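Local atomic coordinates of alginate lyase (Aplysia kurodai, PDB entry 5GMT), a protein that cleaves alginate by beta-elimination as a member of polysaccharide lyase family 14, with specificity for polymannuronate. Residues T14-L19 against I270-H275; V22-H27 against S55-R60; G66-V71 against S254-N259; G78-P83 against G123-S128; R185-K190 against V214-H219. One frame throughout, in Å; residues are numbered along the deposited sequence.

Contact 1. Residues T14-L19 against I270-H275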
# COMPACT_ATOMS: atom_id res chain seq x y z
N THR A 14 9.23 -16.95 -6.82
CA THR A 14 10.01 -16.28 -7.86
C THR A 14 9.91 -14.77 -7.73
O THR A 14 8.81 -14.23 -7.64
CB THR A 14 9.52 -16.68 -9.26
OG1 THR A 14 9.52 -18.11 -9.38
CG2 THR A 14 10.43 -16.08 -10.33
N THR A 15 11.05 -14.08 -7.75
CA THR A 15 11.05 -12.62 -7.78
C THR A 15 10.91 -12.15 -9.22
O THR A 15 11.74 -12.48 -10.06
CB THR A 15 12.34 -12.05 -7.15
OG1 THR A 15 12.42 -12.44 -5.78
CG2 THR A 15 12.35 -10.54 -7.24
N VAL A 16 9.85 -11.41 -9.52
CA VAL A 16 9.60 -10.97 -10.89
C VAL A 16 10.04 -9.52 -11.10
O VAL A 16 10.32 -9.12 -12.23
CB VAL A 16 8.11 -11.14 -11.29
CG1 VAL A 16 7.72 -12.62 -11.25
CG2 VAL A 16 7.19 -10.33 -10.39
N TRP A 17 10.12 -8.74 -10.02
CA TRP A 17 10.56 -7.35 -10.11
C TRP A 17 11.15 -6.90 -8.78
O TRP A 17 10.71 -7.31 -7.72
CB TRP A 17 9.38 -6.45 -10.50
CG TRP A 17 9.64 -4.96 -10.40
CD1 TRP A 17 10.19 -4.15 -11.36
CD2 TRP A 17 9.34 -4.12 -9.28
NE1 TRP A 17 10.26 -2.85 -10.89
CE2 TRP A 17 9.73 -2.81 -9.63
CE3 TRP A 17 8.77 -4.35 -8.03
CZ2 TRP A 17 9.59 -1.74 -8.75
CZ3 TRP A 17 8.63 -3.28 -7.17
CH2 TRP A 17 9.04 -1.99 -7.54
N SER A 18 12.19 -6.07 -8.85
CA SER A 18 12.72 -5.44 -7.65
C SER A 18 13.24 -4.04 -7.97
O SER A 18 13.51 -3.72 -9.13
CB SER A 18 13.83 -6.28 -7.02
OG SER A 18 14.98 -6.31 -7.85
N LEU A 19 13.37 -3.22 -6.93
CA LEU A 19 13.95 -1.90 -7.07
C LEU A 19 14.70 -1.57 -5.79
O LEU A 19 14.09 -1.27 -4.76
CB LEU A 19 12.86 -0.86 -7.38
CG LEU A 19 13.29 0.56 -7.77
CD1 LEU A 19 12.26 1.21 -8.68
CD2 LEU A 19 13.53 1.44 -6.53
N ILE A 270 8.70 -7.63 -5.77
CA ILE A 270 7.44 -8.32 -5.99
C ILE A 270 7.75 -9.76 -6.37
O ILE A 270 8.47 -10.02 -7.34
CB ILE A 270 6.58 -7.64 -7.08
CG1 ILE A 270 6.06 -6.30 -6.56
CG2 ILE A 270 5.42 -8.53 -7.47
CD1 ILE A 270 5.25 -5.52 -7.60
N LEU A 271 7.24 -10.68 -5.56
CA LEU A 271 7.37 -12.11 -5.84
C LEU A 271 6.02 -12.71 -6.18
O LEU A 271 4.98 -12.17 -5.80
CB LEU A 271 7.95 -12.86 -4.63
CG LEU A 271 9.28 -12.36 -4.09
CD1 LEU A 271 9.05 -11.29 -3.03
CD2 LEU A 271 10.07 -13.53 -3.53
N THR A 272 6.04 -13.85 -6.88
CA THR A 272 4.81 -14.55 -7.22
C THR A 272 4.87 -15.99 -6.71
O THR A 272 5.37 -16.87 -7.42
CB THR A 272 4.55 -14.57 -8.74
OG1 THR A 272 5.69 -15.11 -9.41
CG2 THR A 272 4.28 -13.16 -9.27
N PRO A 273 4.37 -16.24 -5.50
CA PRO A 273 4.34 -17.61 -4.97
C PRO A 273 3.22 -18.40 -5.62
O PRO A 273 2.37 -17.82 -6.30
CB PRO A 273 4.06 -17.41 -3.49
CG PRO A 273 3.19 -16.16 -3.46
CD PRO A 273 3.68 -15.29 -4.60
N SER A 274 3.21 -19.70 -5.40
CA SER A 274 2.10 -20.52 -5.86
C SER A 274 0.81 -20.10 -5.19
O SER A 274 0.77 -19.91 -3.97
CB SER A 274 2.37 -22.00 -5.58
OG SER A 274 3.49 -22.47 -6.30
N HIS A 275 -0.24 -19.94 -5.98
CA HIS A 275 -1.56 -19.57 -5.46
C HIS A 275 -2.09 -20.62 -4.49
O HIS A 275 -2.13 -21.80 -4.81
CB HIS A 275 -2.54 -19.36 -6.62
CG HIS A 275 -3.82 -18.70 -6.22
ND1 HIS A 275 -5.03 -19.01 -6.79
CD2 HIS A 275 -4.07 -17.73 -5.31
CE1 HIS A 275 -5.98 -18.27 -6.25
NE2 HIS A 275 -5.42 -17.48 -5.35

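Contact 2. Residues V22-H27 against S55-R60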
# COMPACT_ATOMS: atom_id res chain seq x y z
N VAL A 22 16.96 4.36 -5.98
CA VAL A 22 16.60 5.25 -7.08
C VAL A 22 17.80 6.12 -7.44
O VAL A 22 18.67 6.36 -6.59
CB VAL A 22 15.39 6.12 -6.71
CG1 VAL A 22 14.11 5.25 -6.62
CG2 VAL A 22 15.65 6.83 -5.40
N PRO A 23 17.87 6.57 -8.70
CA PRO A 23 19.02 7.40 -9.09
C PRO A 23 19.03 8.78 -8.44
O PRO A 23 17.99 9.31 -8.06
CB PRO A 23 18.87 7.52 -10.61
CG PRO A 23 17.41 7.31 -10.86
CD PRO A 23 16.97 6.29 -9.84
N HIS A 24 20.22 9.36 -8.31
CA HIS A 24 20.34 10.73 -7.83
C HIS A 24 20.03 11.70 -8.97
O HIS A 24 20.92 12.07 -9.74
CB HIS A 24 21.74 10.99 -7.27
CG HIS A 24 21.89 12.32 -6.59
ND1 HIS A 24 23.06 13.05 -6.63
CD2 HIS A 24 21.01 13.05 -5.87
CE1 HIS A 24 22.89 14.17 -5.95
NE2 HIS A 24 21.66 14.20 -5.48
N SER A 25 18.77 12.09 -9.09
CA SER A 25 18.33 12.94 -10.19
C SER A 25 17.34 13.98 -9.69
O SER A 25 16.63 13.73 -8.72
CB SER A 25 17.69 12.08 -11.30
OG SER A 25 17.14 12.87 -12.35
N SER A 26 17.30 15.14 -10.33
CA SER A 26 16.27 16.13 -10.02
C SER A 26 15.00 15.89 -10.83
O SER A 26 13.97 16.51 -10.56
CB SER A 26 16.79 17.55 -10.26
OG SER A 26 17.62 17.98 -9.19
N HIS A 27 15.08 15.02 -11.84
CA HIS A 27 13.93 14.73 -12.71
C HIS A 27 13.13 13.58 -12.13
O HIS A 27 13.62 12.46 -12.04
CB HIS A 27 14.38 14.36 -14.12
CG HIS A 27 15.12 15.45 -14.82
ND1 HIS A 27 14.47 16.45 -15.52
CD2 HIS A 27 16.44 15.71 -14.93
CE1 HIS A 27 15.37 17.27 -16.03
NE2 HIS A 27 16.57 16.85 -15.69
N SER A 55 22.65 3.32 2.80
CA SER A 55 23.63 3.32 1.72
C SER A 55 22.94 3.36 0.37
O SER A 55 23.35 4.10 -0.53
CB SER A 55 24.54 2.10 1.83
OG SER A 55 25.19 2.09 3.08
N SER A 56 21.89 2.57 0.23
CA SER A 56 21.07 2.60 -0.97
C SER A 56 20.32 3.93 -1.01
O SER A 56 19.71 4.31 -0.01
CB SER A 56 20.09 1.42 -1.01
OG SER A 56 20.77 0.19 -1.19
N ARG A 57 20.39 4.63 -2.13
CA ARG A 57 19.66 5.89 -2.26
C ARG A 57 18.16 5.60 -2.31
O ARG A 57 17.70 4.89 -3.19
CB ARG A 57 20.09 6.67 -3.50
CG ARG A 57 19.34 8.00 -3.67
CD ARG A 57 20.04 8.94 -4.65
NE ARG A 57 21.28 9.46 -4.07
CZ ARG A 57 21.34 10.59 -3.36
NH1 ARG A 57 20.24 11.32 -3.17
NH2 ARG A 57 22.49 11.00 -2.86
N ALA A 58 17.43 6.19 -1.38
CA ALA A 58 16.02 5.88 -1.20
C ALA A 58 15.10 6.90 -1.85
O ALA A 58 15.44 8.07 -1.98
CB ALA A 58 15.70 5.80 0.29
N LEU A 59 13.92 6.44 -2.21
CA LEU A 59 12.85 7.32 -2.65
C LEU A 59 12.33 8.07 -1.43
O LEU A 59 11.89 7.44 -0.47
CB LEU A 59 11.72 6.52 -3.31
CG LEU A 59 10.46 7.29 -3.67
CD1 LEU A 59 10.77 8.34 -4.72
CD2 LEU A 59 9.38 6.30 -4.15
N ARG A 60 12.40 9.40 -1.45
CA ARG A 60 11.98 10.16 -0.28
C ARG A 60 10.73 10.95 -0.58
O ARG A 60 10.65 11.64 -1.59
CB ARG A 60 13.09 11.11 0.21
CG ARG A 60 12.80 11.70 1.60
CD ARG A 60 13.77 12.83 1.98
NE ARG A 60 13.40 14.09 1.32
CZ ARG A 60 14.03 15.25 1.49
NH1 ARG A 60 15.08 15.34 2.29
NH2 ARG A 60 13.60 16.33 0.84

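Contact 3. Residues G66-V71 against S254-N259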
# COMPACT_ATOMS: atom_id res chain seq x y z
N GLY A 66 0.79 20.30 8.19
CA GLY A 66 -0.53 20.78 7.82
C GLY A 66 -1.14 20.08 6.61
O GLY A 66 -2.31 20.27 6.30
N SER A 67 -0.35 19.26 5.93
CA SER A 67 -0.84 18.66 4.68
C SER A 67 -1.70 17.43 4.94
O SER A 67 -1.56 16.74 5.94
CB SER A 67 0.33 18.29 3.75
OG SER A 67 1.10 17.23 4.28
N TYR A 68 -2.63 17.21 4.02
CA TYR A 68 -3.38 15.97 3.95
C TYR A 68 -3.92 15.87 2.53
O TYR A 68 -3.55 16.68 1.68
CB TYR A 68 -4.50 15.92 5.01
CG TYR A 68 -5.52 17.03 4.90
CD1 TYR A 68 -6.75 16.81 4.31
CD2 TYR A 68 -5.24 18.30 5.39
CE1 TYR A 68 -7.69 17.82 4.21
CE2 TYR A 68 -6.18 19.33 5.30
CZ TYR A 68 -7.40 19.08 4.71
OH TYR A 68 -8.33 20.08 4.61
N SER A 69 -4.79 14.89 2.27
CA SER A 69 -5.17 14.54 0.91
C SER A 69 -5.72 15.71 0.08
O SER A 69 -5.63 15.68 -1.14
CB SER A 69 -6.21 13.42 0.93
OG SER A 69 -7.41 13.87 1.53
N LYS A 70 -6.28 16.71 0.74
CA LYS A 70 -6.95 17.80 0.02
C LYS A 70 -6.07 19.05 -0.16
O LYS A 70 -6.44 19.96 -0.88
CB LYS A 70 -8.24 18.19 0.75
CG LYS A 70 -9.25 17.07 0.85
CD LYS A 70 -9.88 16.80 -0.50
CE LYS A 70 -10.70 15.51 -0.50
NZ LYS A 70 -9.83 14.31 -0.69
N VAL A 71 -4.90 19.07 0.48
CA VAL A 71 -3.98 20.21 0.36
C VAL A 71 -3.26 20.19 -0.99
O VAL A 71 -2.80 19.15 -1.43
CB VAL A 71 -2.96 20.19 1.51
CG1 VAL A 71 -1.92 21.28 1.32
CG2 VAL A 71 -3.69 20.35 2.85
N SER A 254 -8.56 17.64 10.24
CA SER A 254 -8.22 16.86 11.43
C SER A 254 -7.06 15.89 11.19
O SER A 254 -6.36 15.51 12.13
CB SER A 254 -9.44 16.09 11.93
OG SER A 254 -9.93 15.23 10.91
N TYR A 255 -6.87 15.49 9.93
CA TYR A 255 -5.82 14.57 9.53
C TYR A 255 -4.52 15.27 9.14
O TYR A 255 -3.58 14.62 8.70
CB TYR A 255 -6.27 13.72 8.33
CG TYR A 255 -7.37 12.73 8.60
CD1 TYR A 255 -8.71 13.11 8.53
CD2 TYR A 255 -7.08 11.41 8.90
CE1 TYR A 255 -9.72 12.19 8.77
CE2 TYR A 255 -8.08 10.49 9.14
CZ TYR A 255 -9.40 10.89 9.07
OH TYR A 255 -10.40 9.98 9.32
N ALA A 256 -4.46 16.59 9.29
CA ALA A 256 -3.27 17.34 8.87
C ALA A 256 -2.01 16.82 9.55
O ALA A 256 -2.02 16.46 10.74
CB ALA A 256 -3.46 18.83 9.14
N ALA A 257 -0.92 16.76 8.79
CA ALA A 257 0.35 16.32 9.35
C ALA A 257 0.76 17.29 10.45
O ALA A 257 0.81 18.51 10.23
CB ALA A 257 1.42 16.24 8.27
N PRO A 258 1.03 16.75 11.64
CA PRO A 258 1.43 17.62 12.76
C PRO A 258 2.82 18.23 12.54
O PRO A 258 3.06 19.33 13.03
CB PRO A 258 1.41 16.67 13.97
CG PRO A 258 1.44 15.30 13.41
CD PRO A 258 0.75 15.37 12.08
N ASN A 259 3.67 17.53 11.79
CA ASN A 259 5.04 17.98 11.54
C ASN A 259 5.42 18.01 10.06
O ASN A 259 4.85 17.30 9.24
CB ASN A 259 6.04 17.06 12.24
CG ASN A 259 5.75 16.85 13.72
OD1 ASN A 259 5.27 17.74 14.41
ND2 ASN A 259 6.08 15.67 14.20

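Contact 4. Residues G78-P83 against G123-S128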
# COMPACT_ATOMS: atom_id res chain seq x y z
N GLY A 78 1.73 9.53 -5.26
CA GLY A 78 1.01 8.32 -5.61
C GLY A 78 1.23 7.93 -7.05
O GLY A 78 1.43 8.80 -7.91
N PHE A 79 1.22 6.63 -7.31
CA PHE A 79 1.22 6.11 -8.68
C PHE A 79 0.94 4.63 -8.64
O PHE A 79 1.27 3.97 -7.67
CB PHE A 79 2.56 6.39 -9.41
CG PHE A 79 3.79 5.83 -8.71
CD1 PHE A 79 4.19 4.52 -8.91
CD2 PHE A 79 4.56 6.64 -7.87
CE1 PHE A 79 5.32 4.00 -8.27
CE2 PHE A 79 5.69 6.14 -7.23
CZ PHE A 79 6.07 4.82 -7.43
N TYR A 80 0.35 4.10 -9.70
CA TYR A 80 0.27 2.66 -9.85
C TYR A 80 1.44 2.20 -10.70
O TYR A 80 1.77 2.83 -11.70
CB TYR A 80 -1.04 2.23 -10.50
CG TYR A 80 -2.30 2.48 -9.70
CD1 TYR A 80 -2.86 1.47 -8.92
CD2 TYR A 80 -2.96 3.70 -9.76
CE1 TYR A 80 -4.04 1.68 -8.21
CE2 TYR A 80 -4.15 3.92 -9.05
CZ TYR A 80 -4.68 2.89 -8.29
OH TYR A 80 -5.85 3.08 -7.57
N SER A 81 2.06 1.10 -10.29
CA SER A 81 3.22 0.54 -10.99
C SER A 81 2.92 -0.88 -11.47
O SER A 81 2.52 -1.73 -10.67
CB SER A 81 4.43 0.54 -10.05
OG SER A 81 5.50 -0.24 -10.56
N ARG A 82 3.08 -1.12 -12.77
CA ARG A 82 2.86 -2.45 -13.33
C ARG A 82 4.08 -2.90 -14.13
O ARG A 82 4.08 -2.83 -15.36
CB ARG A 82 1.61 -2.46 -14.22
CG ARG A 82 0.33 -2.12 -13.47
CD ARG A 82 -0.84 -2.04 -14.43
NE ARG A 82 -1.07 -3.30 -15.14
CZ ARG A 82 -2.12 -3.52 -15.92
NH1 ARG A 82 -3.04 -2.57 -16.07
NH2 ARG A 82 -2.26 -4.68 -16.54
N PRO A 83 5.13 -3.35 -13.43
CA PRO A 83 6.35 -3.78 -14.12
C PRO A 83 6.05 -4.83 -15.19
O PRO A 83 5.24 -5.72 -14.95
CB PRO A 83 7.20 -4.34 -12.98
CG PRO A 83 6.78 -3.54 -11.79
CD PRO A 83 5.30 -3.29 -11.97
N GLY A 123 -9.80 0.24 -15.52
CA GLY A 123 -10.67 -0.20 -14.45
C GLY A 123 -9.90 -0.53 -13.17
O GLY A 123 -10.42 -0.40 -12.08
N ALA A 124 -8.65 -0.93 -13.32
CA ALA A 124 -7.86 -1.37 -12.17
C ALA A 124 -7.44 -0.22 -11.25
O ALA A 124 -7.05 -0.45 -10.10
CB ALA A 124 -6.64 -2.14 -12.65
N TYR A 125 -7.54 1.02 -11.75
CA TYR A 125 -7.01 2.17 -11.01
C TYR A 125 -8.09 2.99 -10.31
O TYR A 125 -7.84 4.13 -9.92
CB TYR A 125 -6.20 3.09 -11.95
CG TYR A 125 -5.29 2.36 -12.90
CD1 TYR A 125 -4.36 1.43 -12.43
CD2 TYR A 125 -5.37 2.56 -14.28
CE1 TYR A 125 -3.53 0.75 -13.29
CE2 TYR A 125 -4.54 1.88 -15.16
CZ TYR A 125 -3.63 0.96 -14.65
OH TYR A 125 -2.80 0.27 -15.49
N LYS A 126 -9.27 2.41 -10.13
CA LYS A 126 -10.44 3.19 -9.68
C LYS A 126 -10.84 2.94 -8.23
O LYS A 126 -11.84 3.49 -7.76
CB LYS A 126 -11.65 2.90 -10.59
CG LYS A 126 -11.38 3.18 -12.07
CD LYS A 126 -11.00 4.62 -12.29
CE LYS A 126 -10.72 4.89 -13.77
NZ LYS A 126 -10.31 6.31 -14.00
N CYS A 127 -10.07 2.13 -7.51
CA CYS A 127 -10.46 1.77 -6.16
C CYS A 127 -9.74 2.60 -5.10
O CYS A 127 -8.83 2.13 -4.42
CB CYS A 127 -10.21 0.27 -5.93
SG CYS A 127 -11.56 -0.74 -6.65
N SER A 128 -10.19 3.84 -4.97
CA SER A 128 -9.64 4.75 -3.97
C SER A 128 -10.61 5.89 -3.80
O SER A 128 -11.53 6.03 -4.61
CB SER A 128 -8.26 5.27 -4.40
OG SER A 128 -8.38 6.12 -5.53
O HOH W 1 -7.44 0.69 -7.68
O HOH W 2 -6.92 5.36 -7.69

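Contact 5. Residues R185-K190 against V214-H219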
# COMPACT_ATOMS: atom_id res chain seq x y z
N ARG A 185 2.51 -2.16 14.30
CA ARG A 185 2.63 -0.74 14.59
C ARG A 185 3.93 -0.21 14.00
O ARG A 185 4.93 -0.92 13.94
CB ARG A 185 2.58 -0.48 16.11
CG ARG A 185 2.70 1.01 16.50
CD ARG A 185 2.55 1.27 18.00
NE ARG A 185 1.14 1.43 18.40
CZ ARG A 185 0.73 1.95 19.55
NH1 ARG A 185 1.61 2.38 20.45
NH2 ARG A 185 -0.56 2.05 19.81
N PHE A 186 3.88 1.04 13.56
CA PHE A 186 5.03 1.71 13.01
C PHE A 186 5.67 2.60 14.06
O PHE A 186 4.97 3.22 14.86
CB PHE A 186 4.62 2.52 11.78
CG PHE A 186 3.96 1.70 10.73
CD1 PHE A 186 4.68 0.75 10.01
CD2 PHE A 186 2.61 1.85 10.45
CE1 PHE A 186 4.07 -0.02 9.03
CE2 PHE A 186 2.00 1.08 9.47
CZ PHE A 186 2.73 0.14 8.77
N MET A 187 7.00 2.66 14.04
CA MET A 187 7.75 3.43 15.03
C MET A 187 8.48 4.60 14.39
O MET A 187 9.12 4.44 13.35
CB MET A 187 8.75 2.53 15.75
CG MET A 187 8.12 1.32 16.40
SD MET A 187 9.32 0.37 17.36
CE MET A 187 9.65 1.50 18.70
N ASN A 188 8.39 5.76 15.02
CA ASN A 188 9.14 6.93 14.58
C ASN A 188 10.65 6.68 14.54
O ASN A 188 11.19 5.95 15.38
CB ASN A 188 8.82 8.11 15.49
CG ASN A 188 9.40 9.42 14.98
OD1 ASN A 188 9.69 9.56 13.79
ND2 ASN A 188 9.56 10.38 15.88
N ASN A 189 11.30 7.27 13.54
CA ASN A 189 12.76 7.27 13.40
C ASN A 189 13.38 5.89 13.32
O ASN A 189 14.48 5.65 13.84
CB ASN A 189 13.38 8.07 14.56
CG ASN A 189 12.92 9.52 14.57
OD1 ASN A 189 12.80 10.15 13.51
ND2 ASN A 189 12.63 10.06 15.76
N LYS A 190 12.68 4.98 12.64
CA LYS A 190 13.19 3.63 12.43
C LYS A 190 12.88 3.13 11.02
O LYS A 190 11.88 3.54 10.43
CB LYS A 190 12.57 2.66 13.44
CG LYS A 190 13.19 2.70 14.82
CD LYS A 190 12.65 1.54 15.65
CE LYS A 190 13.42 1.36 16.95
NZ LYS A 190 14.83 0.98 16.69
N VAL A 214 5.34 -6.81 9.57
CA VAL A 214 6.11 -5.58 9.69
C VAL A 214 7.18 -5.80 10.75
O VAL A 214 6.91 -6.36 11.81
CB VAL A 214 5.21 -4.38 10.09
CG1 VAL A 214 6.04 -3.13 10.37
CG2 VAL A 214 4.16 -4.11 9.01
N GLN A 215 8.41 -5.38 10.46
CA GLN A 215 9.47 -5.47 11.45
C GLN A 215 10.26 -4.17 11.50
O GLN A 215 10.93 -3.81 10.54
CB GLN A 215 10.41 -6.64 11.16
CG GLN A 215 11.48 -6.80 12.21
CD GLN A 215 12.20 -8.13 12.12
OE1 GLN A 215 12.38 -8.68 11.04
NE2 GLN A 215 12.60 -8.66 13.27
N ALA A 216 10.13 -3.48 12.62
CA ALA A 216 10.95 -2.31 12.89
C ALA A 216 12.34 -2.78 13.27
O ALA A 216 12.48 -3.83 13.92
CB ALA A 216 10.34 -1.47 13.97
N GLU A 217 13.38 -2.05 12.87
CA GLU A 217 14.72 -2.55 13.12
C GLU A 217 14.93 -2.65 14.63
O GLU A 217 14.53 -1.77 15.38
CB GLU A 217 15.78 -1.67 12.45
CG GLU A 217 15.71 -0.22 12.80
CD GLU A 217 16.73 0.60 12.04
OE1 GLU A 217 16.39 1.73 11.63
OE2 GLU A 217 17.88 0.11 11.86
N GLY A 218 15.51 -3.77 15.06
CA GLY A 218 15.73 -4.01 16.47
C GLY A 218 14.60 -4.73 17.18
O GLY A 218 14.77 -5.17 18.32
N HIS A 219 13.46 -4.88 16.52
CA HIS A 219 12.29 -5.42 17.19
C HIS A 219 11.77 -6.68 16.52
O HIS A 219 12.15 -7.01 15.40
CB HIS A 219 11.18 -4.36 17.26
CG HIS A 219 11.50 -3.22 18.17
ND1 HIS A 219 10.97 -3.12 19.44
CD2 HIS A 219 12.33 -2.16 18.02
CE1 HIS A 219 11.45 -2.03 20.03
NE2 HIS A 219 12.28 -1.44 19.18

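Contact 1. Residues T14-L19 against I270-H275
An antiparallel strand pairing, interrupted by one irregularity, joins the N-terminal strand 14-19 to the final residues of strand 261-272, so that the two ends of the chain meet in one sheet. At its centre Ile270 O faces two successive amides. Val16 N donates to it over 2.9 Å, nearly along the C=O axis, whereas Trp17 N makes a weak bond to the same oxygen. Beyond this point Ile270 N returns a straight bond to Trp17 O (2.8 Å, 170°), and on the other side Thr272 N binds Thr14 O at 2.9 Å. Two residues facing one define a classic beta bulge, and here it shifts the register of the N-terminal strand by one between the non-hydrogen-bonded pair Thr15-Leu271 and the hydrogen-bonded pair Trp17-Ile270. Trp17 and Ile270 lie on one face of the sheet. With CG anti to the backbone N (chi1 170°), the indole brings CE3 to 3.6 Å from Ile270 CG1, while NE1 reaches the carbonyl of His34, whose ring stacks on the indole. Beside it, Val16 CG2 packs on Ile270 CG2 at 3.9 Å, and the side chains of Val16 and Thr272 cross at about a right angle, CG1 against OG1. Thr15 and Leu271 occupy the other face, where Thr15 OG1 rests 3.4 Å from Leu271 CD2. Met93 and Leu95 of strand 92-102 touch the Ile270 side chain.

Contact 2. Residues V22-H27 against S55-R60
A single main-chain bond ties the loop 22-27 to the residue just before strand 58-63: Val22 N donates to Arg57 O over 2.9 Å, approaching from 26° above the carbonyl plane. Val22 then turns its side chain along the opposite backbone. Its CG1 is anti to the carbonyl carbon (chi1 -70°), which leaves CG2 in the crowded position between N and carbonyl carbon, 3.6 Å from Ala58 C, while CG1 is directed to Leu59 CB at 4.3 Å. Arg57 reaches back in the other direction. Its CG is anti to the backbone N, and CB and CG run past the Val22 carbonyl, each 3.4 Å from Val22 O, before a bend at chi3 swings the head against one face of the His24 ring. There the guanidinium lies flat on the imidazole, centres 4.0 Å apart and planes inclined by 29°. The overlap is displaced: His24 CD2 sits 3.3 Å from Arg57 NH1, toward the rim of the guanidinium. A hydrogen bond from NH1 to Thr49 OG1 of strand 47-50 gives the head a second hold and probably limits its rotation. An alanine at Arg57 would remove the stacked partner of His24 and the link to Thr49, and would probably let the exposed part of the loop loosen. Past His24, Ser25 OG accepts the amide of His27 at 3.0 Å. This is an ST turn, and it delivers His27 to the N-cap position of the short helix 28-31.

Contact 3. Residues G66-V71 against S254-N259
Two loops are clasped here by a pair of main-chain hydrogen bonds, at one end of the beta sandwich: the loop 66-71 links strand 58-63 to strand 76-81, while the loop 254-259 leads into strand 261-272. The second loop opens with the end of a 3-10 segment. Tyr255 sends its ring away from the partner, its CB touching Tyr68 CB at 4.4 Å and its side chain touching Ile108. Tyr68 itself begins a type I turn to Val71, closed by Val71 N on Tyr68 O, which reverses the first loop. Its CG takes the crowded position between N and carbonyl carbon (chi1 59°), which sets ring atom CD2 4.1 Å from Ala256 CA. Ala256 is thereby held between the tyrosine and the chain at Gly66: its methyl CB sits 3.4 Å from Gly66 O, and its CA directs a C-H toward Ser67 O. Gly66 adopts a positive phi of 93°, where a side chain would collide with the preceding carbonyl oxygen. Ala257 makes both main-chain bonds. Its methyl faces the Ser67 side chain, whose hydroxyl is bonded to Glu64 O. Ala257 N donates to Ser67 O at 2.9 Å, in the carbonyl plane and on a lone pair, and Ala257 O receives Gly66 N at 2.7 Å, again on a lone pair.

Contact 4. Residues G78-P83 against G123-S128
The end of strand 76-81 and the loop 123-128 have well-separated backbones: the closest CA atoms, those of Tyr80 and Tyr125, are 7.4 Å apart, and side chains and water bridge the distance. The two tyrosines slide past one another in opposite directions with planes at 50°, an oblique pairing in which Tyr125 CB lies over the Tyr80 face, 4.0 Å from the ring centroid. Tyr125 CD1 approaches the same face, 3.6 Å from Tyr80 CG. At the other end of Tyr125, Arg82, bent at chi3, donates a hydrogen bond from NH1 to Tyr125 OH (2.9 Å), which lies near the guanidinium plane; NH1 also donates to Asn120 O. Two waters grip Tyr80 OH. One, 2.9 Å from that hydroxyl, joins Ala124 O and Cys127 N, and the other links it to Tyr125 O and Ser128 OG. A leucine at Tyr80 would lose the hydroxyl that gathers both waters and the ring face that meets Tyr125, and would probably leave the loop less firmly positioned. The disulfide of Cys127 with Cys136 ties the loop to strand 136-143, while Tyr39 of strand 38-42 stacks on Tyr125, and Tyr80 stacks on Phe243 of strand 238-247 and meets Phe116 of strand 110-118 edge-to-face.

Contact 5. Residues R185-K190 against V214-H219
Two type II beta turns, Met187-Lys190 and Ala216-His219, face each other and are joined by a Met-aromatic contact and a lysine bond; the first precedes strand 191-199 and the second follows strand 208-216, neighbours in one sheet. Met187 has CG anti to its carbonyl carbon and an extended chi2, which carries the sulfur out over the imidazole. SD stands 4.0 Å from the centroid of the His219 ring, only 13° off the normal, and the chain then bends at chi3 (69°) so that CE stays beside the same ring. SD also touches Ala216 CB at 4.0 Å. Lys190 runs nearly straight as far as CE, passing Ala216 CB with its CD and lying 3.8 Å from His219 NE2 with CE. A turn at chi4 (-65°) then brings NZ to 3.1 Å from Glu217 O, a bond made from above the carbonyl plane. The carboxylate of Glu217 passes by the Lys190 backbone, and OE1 accepts from Trp191 N while lying 5.3 Å from Lys190 NZ, where opposite charges may still attract. Beside Phe101 and Ile194, Phe186 CE1 lies 3.9 Å from Val214 CG1, the side chains crossing at about a right angle. Gly218, at a positive phi, lets the second turn close through His219 N to Ala216 O. Gln215, pointing away from the other loop, adds a side-chain bond across this turn: NE2 donates in its amide plane to His219 O over 2.7 Å.

Contact 4 lies nearest the centre of the chain, with four of its seven touching residues buried, and relies on tyrosines, an arginine and bound water; the other four lie farther out. Contacts 1, 2 and 5 reach the same sheet, through strands 261-272, 58-63 and 208-216, whereas contact 4 draws on the other one. Main-chain bonds dominate contacts 1 and 3, as strand pairing and between loops; contact 2 keeps one main-chain bond and stacks a guanidinium on a histidine, while contact 5 is held by side chains, a sulfur over a histidine and a lysine on a carbonyl. Contacts 1 and 4 touch, Trp17 CD1 resting 3.4 Å from Pro83 CB; contacts 1 and 3 lie on opposite sides of the centre.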